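Local coordinates for protein malate dehydrogenase (Picrophilus torridus, PDB 4BGV) that probably catalyses the reversible, NAD-dependent oxidation of malate to oxaloacetate, a step of the tricarboxylic acid cycle, at residues 257-262 / 267-272; 275-280 / 289-294. All coordinates share one frame; numbering follows the deposited sequence.

How the contacts relate
Both contacts lie in the alpha/beta C-terminal domain of the lactate/malate dehydrogenase fold, away from the cofactor and substrate sites. The centres of contacts 1 and 2 are about 12 Å apart. They come in series: contact 1 (257-262 / 267-272) closes before contact 2 (275-280 / 289-294) opens. Both reach the antiparallel sheet in which strand 272-281 runs between strands 251-259 and 284-288. Tyr267 joins them. Tyr267 OH lies 2.5 Å from Tyr289 O and 3.1 Å from Leu291 N, both probable hydrogen bonds. One side chain from contact 1 thus meets the backbone of the loop of contact 2. Contact 2 also reaches a second subunit; contact 1 touches none.

Contact 1: 257-262 / 267-272; sequences AYITGE and YLVNNL
Ile259 packs its branched side chain against Val269 and Tyr267, in the tight part of the contact. Ile259 CB lies 3.8 Å from Val269 CG2. The CG2 branch of Ile259 is turned anti to its own backbone N, and it meets Tyr267 CB at 4.2 Å. The backbone of Ile259 is gripped at both ends. Ile259 N donates a nearly straight bond to Leu272 O (2.9 Å, 167° at the hydrogen). Ile259 O accepts from Asn271 N at 2.8 Å, a more bent bond. Val269 also packs on Val305 of the long C-terminal helix 295-321. Helix 262-267 and the loop after it connect strand 251-259 to its antiparallel neighbour 272-281, and the two backbone bonds lie near the ends of those strands, where the connection leaves and returns. The Tyr258 ring belongs to the close-packed part too. It lies obliquely against the backbone of Asn271, with Tyr258 CE1 3.4 Å from Asn271 C. Chi1 of -167° carries the ring across to the loop, away from its own N. The ring plane and the Asn271 amide plane are 30° apart. Tyr135 and Phe273 also meet this ring. Its hydroxyl is held less firmly: Asn271 ND2 gives Tyr258 OH only a weak bond, 3.3 Å long and strongly bent. With an alanine here in place of Tyr258, a gap would probably open beside the Asn271 backbone, and the amide would lose its weak hydroxyl partner. The loose, exposed side is formed by Gly261 and Asn270. There a water bridges the segments: it accepts from Gly261 N and donates to Asn270 OD1 at 3.0 Å. Asn270 OD1 is also hydrogen-bonded to Ser264 OG, within the intervening helix.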
loop_
_atom_site.group_PDB
_atom_site.type_symbol
_atom_site.label_atom_id
_atom_site.label_comp_id
_atom_site.label_asym_id
_atom_site.label_seq_id
_atom_site.Cartn_x
_atom_site.Cartn_y
_atom_site.Cartn_z
ATOM N N ALA A 257 6.782 -28.639 7.131
ATOM C CA ALA A 257 8.062 -28.423 7.792
ATOM C C ALA A 257 8.625 -29.733 8.305
ATOM O O ALA A 257 7.880 -30.680 8.557
ATOM C CB ALA A 257 7.920 -27.418 8.938
ATOM N N TYR A 258 9.943 -29.765 8.483
ATOM C CA TYR A 258 10.643 -30.967 8.901
ATOM C C TYR A 258 10.441 -31.224 10.390
ATOM O O TYR A 258 10.750 -30.366 11.212
ATOM C CB TYR A 258 12.129 -30.783 8.615
ATOM C CG TYR A 258 12.958 -32.036 8.691
ATOM C CD1 TYR A 258 12.765 -33.075 7.786
ATOM C CD2 TYR A 258 13.962 -32.171 9.640
ATOM C CE1 TYR A 258 13.545 -34.219 7.832
ATOM C CE2 TYR A 258 14.756 -33.305 9.678
ATOM C CZ TYR A 258 14.531 -34.327 8.786
ATOM O OH TYR A 258 15.304 -35.460 8.838
ATOM N N ILE A 259 9.932 -32.409 10.724
ATOM C CA ILE A 259 9.596 -32.772 12.105
ATOM C C ILE A 259 10.664 -33.694 12.696
ATOM O O ILE A 259 10.942 -34.761 12.134
ATOM C CB ILE A 259 8.233 -33.515 12.155
ATOM C CG1 ILE A 259 7.183 -32.754 11.341
ATOM C CG2 ILE A 259 7.780 -33.745 13.614
ATOM C CD1 ILE A 259 6.818 -31.361 11.912
ATOM N N THR A 260 11.280 -33.273 13.802
ATOM C CA THR A 260 12.291 -34.078 14.492
ATOM C C THR A 260 12.259 -33.843 15.983
ATOM O O THR A 260 11.554 -32.967 16.464
ATOM C CB THR A 260 13.726 -33.724 14.083
ATOM O OG1 THR A 260 13.952 -32.319 14.268
ATOM C CG2 THR A 260 13.987 -34.104 12.674
ATOM N N GLY A 261 13.046 -34.633 16.710
ATOM C CA GLY A 261 13.247 -34.422 18.133
ATOM C C GLY A 261 11.946 -34.456 18.898
ATOM O O GLY A 261 11.117 -35.338 18.680
ATOM N N GLU A 262 11.745 -33.479 19.774
ATOM C CA GLU A 262 10.582 -33.509 20.650
ATOM C C GLU A 262 9.282 -33.334 19.875
ATOM O O GLU A 262 8.240 -33.813 20.306
ATOM C CB GLU A 262 10.706 -32.479 21.774
ATOM C CG GLU A 262 10.107 -32.942 23.097
ATOM C CD GLU A 262 10.928 -34.031 23.793
ATOM O OE1 GLU A 262 11.872 -34.587 23.186
ATOM O OE2 GLU A 262 10.625 -34.332 24.967
ATOM N N TYR A 267 3.670 -34.923 16.744
ATOM C CA TYR A 267 3.128 -35.102 15.396
ATOM C C TYR A 267 3.271 -36.510 14.822
ATOM O O TYR A 267 2.840 -36.765 13.704
ATOM C CB TYR A 267 3.680 -34.035 14.446
ATOM C CG TYR A 267 3.192 -32.659 14.824
ATOM C CD1 TYR A 267 1.860 -32.320 14.650
ATOM C CD2 TYR A 267 4.050 -31.713 15.394
ATOM C CE1 TYR A 267 1.383 -31.065 15.015
ATOM C CE2 TYR A 267 3.586 -30.442 15.759
ATOM C CZ TYR A 267 2.253 -30.128 15.567
ATOM O OH TYR A 267 1.764 -28.886 15.935
ATOM N N LEU A 268 3.876 -37.411 15.593
ATOM C CA LEU A 268 3.868 -38.847 15.281
ATOM C C LEU A 268 4.536 -39.191 13.956
ATOM O O LEU A 268 4.241 -40.223 13.350
ATOM C CB LEU A 268 2.436 -39.393 15.298
ATOM C CG LEU A 268 1.569 -38.914 16.468
ATOM C CD1 LEU A 268 0.193 -39.552 16.400
ATOM C CD2 LEU A 268 2.234 -39.221 17.791
ATOM N N VAL A 269 5.420 -38.311 13.506
ATOM C CA VAL A 269 6.283 -38.598 12.369
ATOM C C VAL A 269 7.683 -38.201 12.750
ATOM O O VAL A 269 7.878 -37.310 13.590
ATOM C CB VAL A 269 5.909 -37.796 11.102
ATOM C CG1 VAL A 269 4.652 -38.336 10.479
ATOM C CG2 VAL A 269 5.759 -36.300 11.423
ATOM N N ASN A 270 8.664 -38.845 12.133
ATOM C CA ASN A 270 10.041 -38.451 12.378
ATOM C C ASN A 270 10.847 -38.350 11.091
ATOM O O ASN A 270 10.801 -39.243 10.239
ATOM C CB ASN A 270 10.706 -39.409 13.366
ATOM C CG ASN A 270 12.075 -38.935 13.800
ATOM O OD1 ASN A 270 12.216 -37.867 14.407
ATOM N ND2 ASN A 270 13.100 -39.731 13.497
ATOM N N ASN A 271 11.589 -37.256 10.979
ATOM C CA ASN A 271 12.448 -36.987 9.832
ATOM C C ASN A 271 11.700 -36.948 8.507
ATOM O O ASN A 271 12.199 -37.447 7.503
ATOM C CB ASN A 271 13.582 -37.994 9.757
ATOM C CG ASN A 271 14.307 -38.127 11.062
ATOM O OD1 ASN A 271 14.546 -39.237 11.545
ATOM N ND2 ASN A 271 14.639 -36.995 11.664
ATOM N N LEU A 272 10.500 -36.376 8.538
ATOM C CA LEU A 272 9.675 -36.150 7.349
ATOM C C LEU A 272 9.143 -34.725 7.404
ATOM O O LEU A 272 9.166 -34.096 8.467
ATOM C CB LEU A 272 8.487 -37.116 7.331
ATOM C CG LEU A 272 8.814 -38.599 7.203
ATOM C CD1 LEU A 272 7.549 -39.402 7.028
ATOM C CD2 LEU A 272 9.757 -38.796 6.033
HETATM O O HOH W 1 14.474 -37.082 16.198
#

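Contact 2: 275-280 / 289-294; sequences GVPIKI and YDLKFN
Tyr289 N donates a nearly straight hydrogen bond to Pro277 O (3.0 Å, 166° at the hydrogen). Pro277 O also sits at the edge of the Tyr289 ring, in its plane, 3.6 Å from Tyr289 CD1. The ring then runs on along the strand backbone toward Lys279. Tyr289 OH touches Lys279 CE at 3.4 Å, where the two side chains cross. The Lys279 chain leaves with CG anti to its N (chi1 -176°), runs past the Tyr289 hydroxyl and bends at chi3, and its NZ goes to the second subunit. There it is hydrogen-bonded to the backbone oxygens of Leu165 and Asn166. Farther along the loop, Leu291 CD1 meets the CG corner of the Pro277 ring at 3.9 Å. Tyr267 of contact 1 steadies this loop. Val167 of the second subunit packs on Tyr289 and Lys279, and Ile196 of that subunit packs on Pro277 and Leu291. The contact therefore joins the middle strand of an antiparallel three-stranded meander, 251-259, 272-281 and 284-288, to the loop that leads into the C-terminal helix, at a subunit interface of the LDH/MDH fold.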
loop_
_atom_site.group_PDB
_atom_site.type_symbol
_atom_site.label_atom_id
_atom_site.label_comp_id
_atom_site.label_asym_id
_atom_site.label_seq_id
_atom_site.Cartn_x
_atom_site.Cartn_y
_atom_site.Cartn_z
ATOM N N GLY A 275 2.554 -30.647 7.216
ATOM C CA GLY A 275 2.002 -29.331 7.516
ATOM C C GLY A 275 1.676 -29.080 8.981
ATOM O O GLY A 275 0.774 -29.700 9.546
ATOM N N VAL A 276 2.423 -28.171 9.601
ATOM C CA VAL A 276 2.236 -27.837 11.014
ATOM C C VAL A 276 2.388 -26.321 11.183
ATOM O O VAL A 276 2.985 -25.661 10.323
ATOM C CB VAL A 276 3.255 -28.586 11.931
ATOM C CG1 VAL A 276 3.088 -30.119 11.839
ATOM C CG2 VAL A 276 4.681 -28.181 11.590
ATOM N N PRO A 277 1.855 -25.756 12.284
ATOM C CA PRO A 277 2.020 -24.306 12.466
ATOM C C PRO A 277 3.463 -23.934 12.758
ATOM O O PRO A 277 4.074 -24.492 13.681
ATOM C CB PRO A 277 1.161 -23.989 13.704
ATOM C CG PRO A 277 0.428 -25.219 14.043
ATOM C CD PRO A 277 1.123 -26.380 13.400
ATOM N N ILE A 278 4.016 -23.004 11.981
ATOM C CA ILE A 278 5.401 -22.602 12.192
ATOM C C ILE A 278 5.549 -21.079 12.273
ATOM O O ILE A 278 4.743 -20.344 11.702
ATOM C CB ILE A 278 6.339 -23.144 11.083
ATOM C CG1 ILE A 278 5.908 -22.643 9.698
ATOM C CG2 ILE A 278 6.434 -24.681 11.143
ATOM C CD1 ILE A 278 6.971 -22.867 8.629
ATOM N N LYS A 279 6.566 -20.619 13.007
ATOM C CA LYS A 279 6.981 -19.216 12.958
ATOM C C LYS A 279 8.028 -19.090 11.847
ATOM O O LYS A 279 9.036 -19.790 11.865
ATOM C CB LYS A 279 7.591 -18.768 14.298
ATOM C CG LYS A 279 7.949 -17.272 14.318
ATOM C CD LYS A 279 8.855 -16.878 15.498
ATOM C CE LYS A 279 8.253 -17.274 16.825
ATOM N NZ LYS A 279 8.986 -16.658 17.988
ATOM N N ILE A 280 7.777 -18.214 10.877
ATOM C CA ILE A 280 8.639 -18.073 9.705
ATOM C C ILE A 280 9.494 -16.820 9.823
ATOM O O ILE A 280 8.968 -15.711 9.884
ATOM C CB ILE A 280 7.809 -17.963 8.420
ATOM C CG1 ILE A 280 6.840 -19.141 8.305
ATOM C CG2 ILE A 280 8.737 -17.900 7.183
ATOM C CD1 ILE A 280 5.881 -19.017 7.143
ATOM N N TYR A 289 5.123 -24.986 16.496
ATOM C CA TYR A 289 4.215 -25.044 17.636
ATOM C C TYR A 289 3.650 -26.456 17.782
ATOM O O TYR A 289 3.225 -27.067 16.804
ATOM C CB TYR A 289 3.106 -24.016 17.475
ATOM C CG TYR A 289 3.654 -22.598 17.473
ATOM C CD1 TYR A 289 4.097 -22.004 16.297
ATOM C CD2 TYR A 289 3.782 -21.892 18.660
ATOM C CE1 TYR A 289 4.623 -20.700 16.296
ATOM C CE2 TYR A 289 4.300 -20.603 18.675
ATOM C CZ TYR A 289 4.714 -20.015 17.487
ATOM O OH TYR A 289 5.228 -18.741 17.511
ATOM N N ASP A 290 3.688 -26.985 18.998
ATOM C CA ASP A 290 3.147 -28.317 19.252
ATOM C C ASP A 290 1.700 -28.206 19.710
ATOM O O ASP A 290 1.426 -27.687 20.782
ATOM C CB ASP A 290 3.980 -29.049 20.307
ATOM C CG ASP A 290 5.387 -29.332 19.833
ATOM O OD1 ASP A 290 5.566 -29.646 18.629
ATOM O OD2 ASP A 290 6.310 -29.222 20.657
ATOM N N LEU A 291 0.781 -28.703 18.897
ATOM C CA LEU A 291 -0.641 -28.632 19.215
ATOM C C LEU A 291 -1.104 -29.772 20.110
ATOM O O LEU A 291 -0.522 -30.850 20.103
ATOM C CB LEU A 291 -1.469 -28.661 17.925
ATOM C CG LEU A 291 -1.190 -27.551 16.918
ATOM C CD1 LEU A 291 -1.975 -27.815 15.639
ATOM C CD2 LEU A 291 -1.551 -26.197 17.507
ATOM N N LYS A 292 -2.164 -29.511 20.868
ATOM C CA LYS A 292 -2.908 -30.551 21.557
ATOM C C LYS A 292 -4.078 -30.944 20.662
ATOM O O LYS A 292 -4.874 -30.096 20.284
ATOM C CB LYS A 292 -3.455 -30.023 22.879
ATOM C CG LYS A 292 -2.451 -29.283 23.747
ATOM C CD LYS A 292 -3.026 -29.086 25.148
ATOM C CE LYS A 292 -2.605 -27.767 25.764
ATOM N NZ LYS A 292 -3.772 -26.845 25.876
ATOM N N PHE A 293 -4.182 -32.222 20.322
ATOM C CA PHE A 293 -5.264 -32.693 19.461
ATOM C C PHE A 293 -6.430 -33.209 20.298
ATOM O O PHE A 293 -6.222 -33.924 21.280
ATOM C CB PHE A 293 -4.790 -33.861 18.569
ATOM C CG PHE A 293 -3.702 -33.502 17.581
ATOM C CD1 PHE A 293 -2.373 -33.438 17.976
ATOM C CD2 PHE A 293 -4.006 -33.261 16.251
ATOM C CE1 PHE A 293 -1.374 -33.122 17.054
ATOM C CE2 PHE A 293 -3.011 -32.954 15.326
ATOM C CZ PHE A 293 -1.699 -32.885 15.729
ATOM N N ASN A 294 -7.656 -32.877 19.907
ATOM C CA ASN A 294 -8.802 -33.612 20.439
ATOM C C ASN A 294 -8.944 -34.937 19.673
ATOM O O ASN A 294 -8.211 -35.181 18.717
ATOM C CB ASN A 294 -10.097 -32.760 20.466
ATOM C CG ASN A 294 -10.684 -32.488 19.081
ATOM O OD1 ASN A 294 -10.346 -33.150 18.096
ATOM N ND2 ASN A 294 -11.604 -31.512 19.011
#